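Local atomic coordinates of homoserine O-acetyltransferase (Bacillus anthracis str. 'Ames Ancestor', PDB entry 3I1I), a protein that probably transfers an acetyl group from acetyl-CoA to the hydroxyl of L-homoserine, an early step of methionine biosynthesis. Residues Y339-S347 / L360-R371. Numbering follows the deposited sequence. Where two conformers were deposited one is given.
Sequences YAEVYEIES and LFEKKVYEFLNR
K364 reaches from the helix to E341 on the strand, and its NZ bonds E341 OE1 at 2.8 Å in a salt bridge, from above the carboxylate plane. The lysine lies across Y343: chi1 (-171°), with CG anti to the backbone N, sets CG over one face of the ring, 3.9 Å from its centroid, and the chi2 bend (55°) turns CD and CE along the ring toward E341. NZ also bonds E367 OE1, one turn along, so in the conformers described (both glutamates have a second) one ammonium bridges two acidic side chains. E341 OE2 accepts a hydrogen bond from Y339 OH at 2.7 Å. R371 crosses that tyrosine at about a right angle, CD 4.1 Å from the ring centroid and the guanidinium plane 24° from that of the ring; the phenol oxygen lies over the guanidinium face without a hydrogen bond. R371 NH2 pairs with E367 OE1 in a long salt bridge (3.7 Å); water 1 accepts a hydrogen bond from NH2 and donates to E367 OE1 and, weakly, E341 OE2. Next to this network, F368 CE1, at the ring edge, lies 3.9 Å from Y339 CE2. At the other end a second water joins Y343 OH to K364 N, and I345 packs on L360 and F361. Backbone bonds tie Y339, E341 and Y343 to strand 309-313, while V365 and L369 rest on strand 150-154. The pair thus joins the edge strand of the central, mostly parallel sheet to the C-terminal helix covering one face, as in the alpha/beta hydrolase fold.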
ATOM      1  N   TYR A 339       0.589 -40.076   0.412  1.00 23.14           N
ATOM      2  CA  TYR A 339      -0.607 -39.785  -0.341  1.00 23.11           C
ATOM      3  C   TYR A 339      -0.868 -38.268  -0.291  1.00 22.59           C
ATOM      4  O   TYR A 339      -1.086 -37.686   0.806  1.00 21.69           O
ATOM      5  CB  TYR A 339      -1.838 -40.551   0.196  1.00 23.96           C
ATOM      6  CG  TYR A 339      -3.032 -40.388  -0.725  1.00 25.53           C
ATOM      7  CD1 TYR A 339      -3.342 -41.341  -1.687  1.00 28.97           C
ATOM      8  CD2 TYR A 339      -3.778 -39.224  -0.704  1.00 28.63           C
ATOM      9  CE1 TYR A 339      -4.435 -41.147  -2.578  1.00 30.80           C
ATOM     10  CE2 TYR A 339      -4.844 -39.023  -1.568  1.00 30.50           C
ATOM     11  CZ  TYR A 339      -5.175 -39.984  -2.489  1.00 32.13           C
ATOM     12  OH  TYR A 339      -6.232 -39.714  -3.333  1.00 38.43           O
ATOM     13  N   ALA A 340      -0.879 -37.646  -1.468  1.00 20.86           N
ATOM     14  CA  ALA A 340      -1.031 -36.209  -1.568  1.00 20.68           C
ATOM     15  C   ALA A 340      -1.536 -35.837  -2.953  1.00 20.96           C
ATOM     16  O   ALA A 340      -1.091 -36.435  -3.951  1.00 21.20           O
ATOM     17  CB  ALA A 340       0.289 -35.508  -1.265  1.00 19.83           C
ATOM     18  N   GLU A 341      -2.489 -34.904  -3.025  1.00 21.19           N
ATOM     19  CA  GLU A 341      -3.052 -34.465  -4.303  0.60 21.90           C
ATOM     20  C   GLU A 341      -3.429 -32.986  -4.296  1.00 21.55           C
ATOM     21  O   GLU A 341      -3.695 -32.401  -3.233  1.00 21.40           O
ATOM     22  CB  GLU A 341      -4.244 -35.344  -4.747  0.60 21.92           C
ATOM     23  CG  GLU A 341      -5.452 -35.394  -3.816  0.60 23.70           C
ATOM     24  CD  GLU A 341      -6.637 -36.304  -4.358  0.60 25.36           C
ATOM     25  OE1 GLU A 341      -7.077 -36.131  -5.533  0.60 22.47           O
ATOM     26  OE2 GLU A 341      -7.118 -37.181  -3.583  0.60 25.15           O
ATOM     27  N   VAL A 342      -3.416 -32.390  -5.487  1.00 21.65           N
ATOM     28  CA  VAL A 342      -3.898 -31.036  -5.735  1.00 21.57           C
ATOM     29  C   VAL A 342      -5.216 -31.169  -6.482  1.00 21.49           C
ATOM     30  O   VAL A 342      -5.324 -31.933  -7.419  1.00 21.38           O
ATOM     31  CB  VAL A 342      -2.958 -30.200  -6.643  1.00 21.87           C
ATOM     32  CG1 VAL A 342      -3.558 -28.814  -6.857  1.00 20.64           C
ATOM     33  CG2 VAL A 342      -1.533 -30.102  -6.053  1.00 21.07           C
ATOM     34  N   TYR A 343      -6.228 -30.447  -6.031  1.00 21.23           N
ATOM     35  CA  TYR A 343      -7.448 -30.298  -6.785  1.00 21.22           C
ATOM     36  C   TYR A 343      -7.630 -28.804  -6.974  1.00 21.11           C
ATOM     37  O   TYR A 343      -7.954 -28.090  -6.038  1.00 19.92           O
ATOM     38  CB  TYR A 343      -8.575 -30.898  -6.003  1.00 21.49           C
ATOM     39  CG  TYR A 343      -9.908 -30.879  -6.685  1.00 23.41           C
ATOM     40  CD1 TYR A 343     -10.244 -31.845  -7.624  1.00 24.44           C
ATOM     41  CD2 TYR A 343     -10.863 -29.910  -6.353  1.00 23.96           C
ATOM     42  CE1 TYR A 343     -11.486 -31.832  -8.230  1.00 25.63           C
ATOM     43  CE2 TYR A 343     -12.088 -29.892  -6.941  1.00 23.90           C
ATOM     44  CZ  TYR A 343     -12.400 -30.848  -7.870  1.00 25.90           C
ATOM     45  OH  TYR A 343     -13.630 -30.820  -8.442  1.00 25.36           O
ATOM     46  N   GLU A 344      -7.330 -28.344  -8.184  1.00 21.94           N
ATOM     47  CA  GLU A 344      -7.314 -26.919  -8.533  1.00 22.75           C
ATOM     48  C   GLU A 344      -8.653 -26.451  -9.060  1.00 22.75           C
ATOM     49  O   GLU A 344      -9.191 -27.011  -9.991  1.00 23.15           O
ATOM     50  CB  GLU A 344      -6.234 -26.622  -9.573  1.00 22.54           C
ATOM     51  CG  GLU A 344      -6.098 -25.131  -9.827  1.00 24.35           C
ATOM     52  CD  GLU A 344      -4.778 -24.755 -10.480  1.00 26.03           C
ATOM     53  OE1 GLU A 344      -4.361 -25.452 -11.414  1.00 31.29           O
ATOM     54  OE2 GLU A 344      -4.150 -23.758 -10.078  1.00 25.76           O
ATOM     55  N   ILE A 345      -9.183 -25.408  -8.457  1.00 23.52           N
ATOM     56  CA  ILE A 345     -10.394 -24.787  -8.952  1.00 23.76           C
ATOM     57  C   ILE A 345     -10.097 -23.503  -9.728  1.00 23.89           C
ATOM     58  O   ILE A 345      -9.003 -22.924  -9.637  1.00 23.12           O
ATOM     59  CB  ILE A 345     -11.379 -24.469  -7.793  1.00 24.34           C
ATOM     60  CG1 ILE A 345     -10.815 -23.407  -6.839  1.00 23.31           C
ATOM     61  CG2 ILE A 345     -11.795 -25.797  -7.039  1.00 24.22           C
ATOM     62  CD1 ILE A 345     -11.742 -23.144  -5.642  1.00 23.39           C
ATOM     63  N   GLU A 346     -11.110 -23.066 -10.466  1.00 24.57           N
ATOM     64  CA  GLU A 346     -11.059 -21.843 -11.275  1.00 25.14           C
ATOM     65  C   GLU A 346     -12.265 -20.977 -11.021  1.00 24.26           C
ATOM     66  O   GLU A 346     -13.376 -21.449 -10.986  1.00 25.12           O
ATOM     67  CB  GLU A 346     -11.017 -22.188 -12.748  1.00 25.59           C
ATOM     68  CG  GLU A 346      -9.911 -23.184 -13.066  1.00 28.69           C
ATOM     69  CD  GLU A 346      -9.333 -23.049 -14.464  1.00 33.92           C
ATOM     70  OE1 GLU A 346      -9.133 -21.907 -14.987  1.00 36.14           O
ATOM     71  OE2 GLU A 346      -9.040 -24.121 -15.033  1.00 40.06           O
ATOM     72  N   SER A 347     -12.042 -19.690 -10.868  1.00 23.82           N
ATOM     73  CA  SER A 347     -13.123 -18.794 -10.596  1.00 23.35           C
ATOM     74  C   SER A 347     -12.683 -17.357 -10.743  1.00 22.61           C
ATOM     75  O   SER A 347     -11.562 -17.009 -10.400  1.00 21.84           O
ATOM     76  CB  SER A 347     -13.634 -19.032  -9.170  1.00 22.73           C
ATOM     77  OG  SER A 347     -14.422 -17.957  -8.764  1.00 23.00           O
ATOM     78  N   LEU A 360     -17.570 -25.572  -5.987  1.00 23.87           N
ATOM     79  CA  LEU A 360     -16.480 -26.025  -6.901  1.00 23.21           C
ATOM     80  C   LEU A 360     -15.659 -27.206  -6.349  1.00 22.47           C
ATOM     81  O   LEU A 360     -15.034 -27.942  -7.125  1.00 20.79           O
ATOM     82  CB  LEU A 360     -15.551 -24.857  -7.288  1.00 22.45           C
ATOM     83  CG  LEU A 360     -16.213 -23.720  -8.097  1.00 23.87           C
ATOM     84  CD1 LEU A 360     -15.267 -22.528  -8.287  1.00 20.35           C
ATOM     85  CD2 LEU A 360     -16.742 -24.236  -9.467  1.00 19.43           C
ATOM     86  N   PHE A 361     -15.685 -27.391  -5.029  1.00 22.29           N
ATOM     87  CA  PHE A 361     -14.867 -28.434  -4.381  1.00 22.99           C
ATOM     88  C   PHE A 361     -15.549 -29.289  -3.295  1.00 23.97           C
ATOM     89  O   PHE A 361     -14.898 -30.184  -2.750  1.00 23.59           O
ATOM     90  CB  PHE A 361     -13.546 -27.847  -3.816  1.00 22.58           C
ATOM     91  CG  PHE A 361     -13.721 -26.754  -2.775  1.00 21.62           C
ATOM     92  CD1 PHE A 361     -13.676 -27.053  -1.419  1.00 20.40           C
ATOM     93  CD2 PHE A 361     -13.890 -25.408  -3.159  1.00 22.21           C
ATOM     94  CE1 PHE A 361     -13.819 -26.059  -0.454  1.00 20.30           C
ATOM     95  CE2 PHE A 361     -14.042 -24.398  -2.192  1.00 20.61           C
ATOM     96  CZ  PHE A 361     -13.990 -24.722  -0.846  1.00 21.69           C
ATOM     97  N   GLU A 362     -16.826 -29.030  -2.977  1.00 24.51           N
ATOM     98  CA  GLU A 362     -17.487 -29.774  -1.892  1.00 25.22           C
ATOM     99  C   GLU A 362     -17.512 -31.277  -2.185  1.00 24.65           C
ATOM    100  O   GLU A 362     -17.360 -32.098  -1.294  1.00 23.69           O
ATOM    101  CB  GLU A 362     -18.902 -29.264  -1.659  1.00 25.68           C
ATOM    102  CG  GLU A 362     -19.866 -29.586  -2.791  1.00 30.25           C
ATOM    103  CD  GLU A 362     -21.201 -28.851  -2.690  1.00 35.38           C
ATOM    104  OE1 GLU A 362     -21.643 -28.519  -1.566  1.00 40.31           O
ATOM    105  OE2 GLU A 362     -21.826 -28.625  -3.747  1.00 39.92           O
ATOM    106  N   LYS A 363     -17.683 -31.643  -3.439  1.00 24.76           N
ATOM    107  CA  LYS A 363     -17.749 -33.060  -3.757  1.00 25.68           C
ATOM    108  C   LYS A 363     -16.388 -33.752  -3.525  1.00 24.66           C
ATOM    109  O   LYS A 363     -16.329 -34.891  -3.066  1.00 24.69           O
ATOM    110  CB  LYS A 363     -18.219 -33.253  -5.182  1.00 25.96           C
ATOM    111  CG  LYS A 363     -18.394 -34.703  -5.554  1.00 30.99           C
ATOM    112  CD  LYS A 363     -18.896 -34.860  -7.023  1.00 36.87           C
ATOM    113  CE  LYS A 363     -18.959 -36.360  -7.455  1.00 40.11           C
ATOM    114  NZ  LYS A 363     -18.621 -36.561  -8.922  1.00 43.49           N
ATOM    115  N   LYS A 364     -15.301 -33.045  -3.825  1.00 23.56           N
ATOM    116  CA  LYS A 364     -13.968 -33.544  -3.571  1.00 22.90           C
ATOM    117  C   LYS A 364     -13.691 -33.667  -2.074  1.00 22.76           C
ATOM    118  O   LYS A 364     -13.083 -34.657  -1.645  1.00 23.16           O
ATOM    119  CB  LYS A 364     -12.924 -32.637  -4.205  1.00 23.06           C
ATOM    120  CG  LYS A 364     -11.506 -33.192  -4.167  1.00 24.14           C
ATOM    121  CD  LYS A 364     -11.430 -34.567  -4.799  1.00 24.11           C
ATOM    122  CE  LYS A 364     -10.091 -34.868  -5.384  1.00 26.68           C
ATOM    123  NZ  LYS A 364      -9.907 -36.367  -5.571  1.00 30.07           N
ATOM    124  N   VAL A 365     -14.113 -32.676  -1.283  1.00 21.51           N
ATOM    125  CA  VAL A 365     -13.875 -32.711   0.133  1.00 21.58           C
ATOM    126  C   VAL A 365     -14.524 -33.980   0.717  1.00 22.93           C
ATOM    127  O   VAL A 365     -13.898 -34.780   1.440  1.00 21.54           O
ATOM    128  CB  VAL A 365     -14.401 -31.432   0.809  1.00 21.89           C
ATOM    129  CG1 VAL A 365     -14.642 -31.624   2.300  1.00 17.81           C
ATOM    130  CG2 VAL A 365     -13.400 -30.244   0.536  1.00 21.96           C
ATOM    131  N   TYR A 366     -15.784 -34.163   0.363  1.00 24.07           N
ATOM    132  CA  TYR A 366     -16.559 -35.302   0.809  1.00 24.95           C
ATOM    133  C   TYR A 366     -15.839 -36.614   0.510  1.00 24.41           C
ATOM    134  O   TYR A 366     -15.680 -37.426   1.373  1.00 24.97           O
ATOM    135  CB  TYR A 366     -17.923 -35.278   0.110  1.00 25.64           C
ATOM    136  CG  TYR A 366     -18.743 -36.470   0.419  1.00 27.69           C
ATOM    137  CD1 TYR A 366     -19.399 -36.588   1.646  1.00 29.19           C
ATOM    138  CD2 TYR A 366     -18.814 -37.528  -0.482  1.00 31.35           C
ATOM    139  CE1 TYR A 366     -20.131 -37.737   1.954  1.00 31.07           C
ATOM    140  CE2 TYR A 366     -19.559 -38.666  -0.188  1.00 32.81           C
ATOM    141  CZ  TYR A 366     -20.216 -38.751   1.021  1.00 32.36           C
ATOM    142  OH  TYR A 366     -20.928 -39.880   1.282  1.00 37.68           O
ATOM    143  N   GLU A 367     -15.411 -36.805  -0.726  1.00 24.42           N
ATOM    144  CA  GLU A 367     -14.680 -38.013  -1.147  0.60 24.28           C
ATOM    145  C   GLU A 367     -13.409 -38.199  -0.315  1.00 24.12           C
ATOM    146  O   GLU A 367     -13.073 -39.301   0.103  1.00 24.11           O
ATOM    147  CB  GLU A 367     -14.355 -37.912  -2.652  0.60 24.24           C
ATOM    148  CG  GLU A 367     -13.350 -38.913  -3.271  0.60 26.71           C
ATOM    149  CD  GLU A 367     -13.051 -38.591  -4.780  0.60 31.49           C
ATOM    150  OE1 GLU A 367     -11.876 -38.610  -5.213  0.60 31.88           O
ATOM    151  OE2 GLU A 367     -14.006 -38.285  -5.533  0.60 33.98           O
ATOM    152  N   PHE A 368     -12.695 -37.111  -0.068  1.00 23.83           N
ATOM    153  CA  PHE A 368     -11.439 -37.170   0.649  1.00 24.12           C
ATOM    154  C   PHE A 368     -11.627 -37.518   2.129  1.00 24.21           C
ATOM    155  O   PHE A 368     -10.864 -38.306   2.693  1.00 23.60           O
ATOM    156  CB  PHE A 368     -10.712 -35.842   0.507  1.00 23.93           C
ATOM    157  CG  PHE A 368      -9.303 -35.894   0.923  1.00 23.84           C
ATOM    158  CD1 PHE A 368      -8.364 -36.488   0.119  1.00 25.48           C
ATOM    159  CD2 PHE A 368      -8.899 -35.348   2.116  1.00 24.49           C
ATOM    160  CE1 PHE A 368      -7.017 -36.539   0.500  1.00 26.21           C
ATOM    161  CE2 PHE A 368      -7.557 -35.406   2.497  1.00 25.30           C
ATOM    162  CZ  PHE A 368      -6.630 -35.998   1.687  1.00 24.95           C
ATOM    163  N   LEU A 369     -12.669 -36.976   2.737  1.00 25.00           N
ATOM    164  CA  LEU A 369     -13.005 -37.311   4.117  1.00 25.86           C
ATOM    165  C   LEU A 369     -13.373 -38.792   4.271  1.00 27.80           C
ATOM    166  O   LEU A 369     -13.262 -39.348   5.357  1.00 27.74           O
ATOM    167  CB  LEU A 369     -14.139 -36.429   4.620  1.00 25.10           C
ATOM    168  CG  LEU A 369     -13.764 -34.961   4.799  1.00 24.77           C
ATOM    169  CD1 LEU A 369     -15.009 -34.151   5.204  1.00 21.87           C
ATOM    170  CD2 LEU A 369     -12.584 -34.791   5.822  1.00 18.61           C
ATOM    171  N   ASN A 370     -13.776 -39.425   3.175  1.00 30.07           N
ATOM    172  CA  ASN A 370     -14.107 -40.838   3.163  1.00 31.97           C
ATOM    173  C   ASN A 370     -13.029 -41.771   2.648  1.00 32.99           C
ATOM    174  O   ASN A 370     -13.198 -42.950   2.696  1.00 33.23           O
ATOM    175  CB  ASN A 370     -15.375 -41.036   2.344  1.00 32.52           C
ATOM    176  CG  ASN A 370     -16.573 -40.544   3.080  1.00 34.99           C
ATOM    177  OD1 ASN A 370     -16.892 -41.080   4.141  1.00 39.12           O
ATOM    178  ND2 ASN A 370     -17.219 -39.491   2.576  1.00 36.74           N
ATOM    179  N   ARG A 371     -11.919 -41.262   2.155  1.00 34.44           N
ATOM    180  CA  ARG A 371     -10.844 -42.139   1.741  1.00 35.50           C
ATOM    181  C   ARG A 371     -10.031 -42.583   2.976  1.00 36.18           C
ATOM    182  O   ARG A 371      -9.848 -41.811   3.928  1.00 35.61           O
ATOM    183  CB  ARG A 371      -9.972 -41.413   0.733  1.00 35.91           C
ATOM    184  CG  ARG A 371      -8.755 -42.156   0.275  1.00 37.92           C
ATOM    185  CD  ARG A 371      -7.865 -41.203  -0.465  1.00 42.13           C
ATOM    186  NE  ARG A 371      -8.542 -40.677  -1.656  1.00 44.97           N
ATOM    187  CZ  ARG A 371      -8.623 -41.331  -2.818  1.00 48.14           C
ATOM    188  NH1 ARG A 371      -8.046 -42.529  -2.957  1.00 47.87           N
ATOM    189  NH2 ARG A 371      -9.266 -40.779  -3.855  1.00 48.68           N
TER
HETATM  190  O   HOH W   1     -10.212 -38.168  -2.828  1.00 27.47           O
HETATM  191  O   HOH W   2     -15.369 -31.141  -6.311  1.00 28.99           O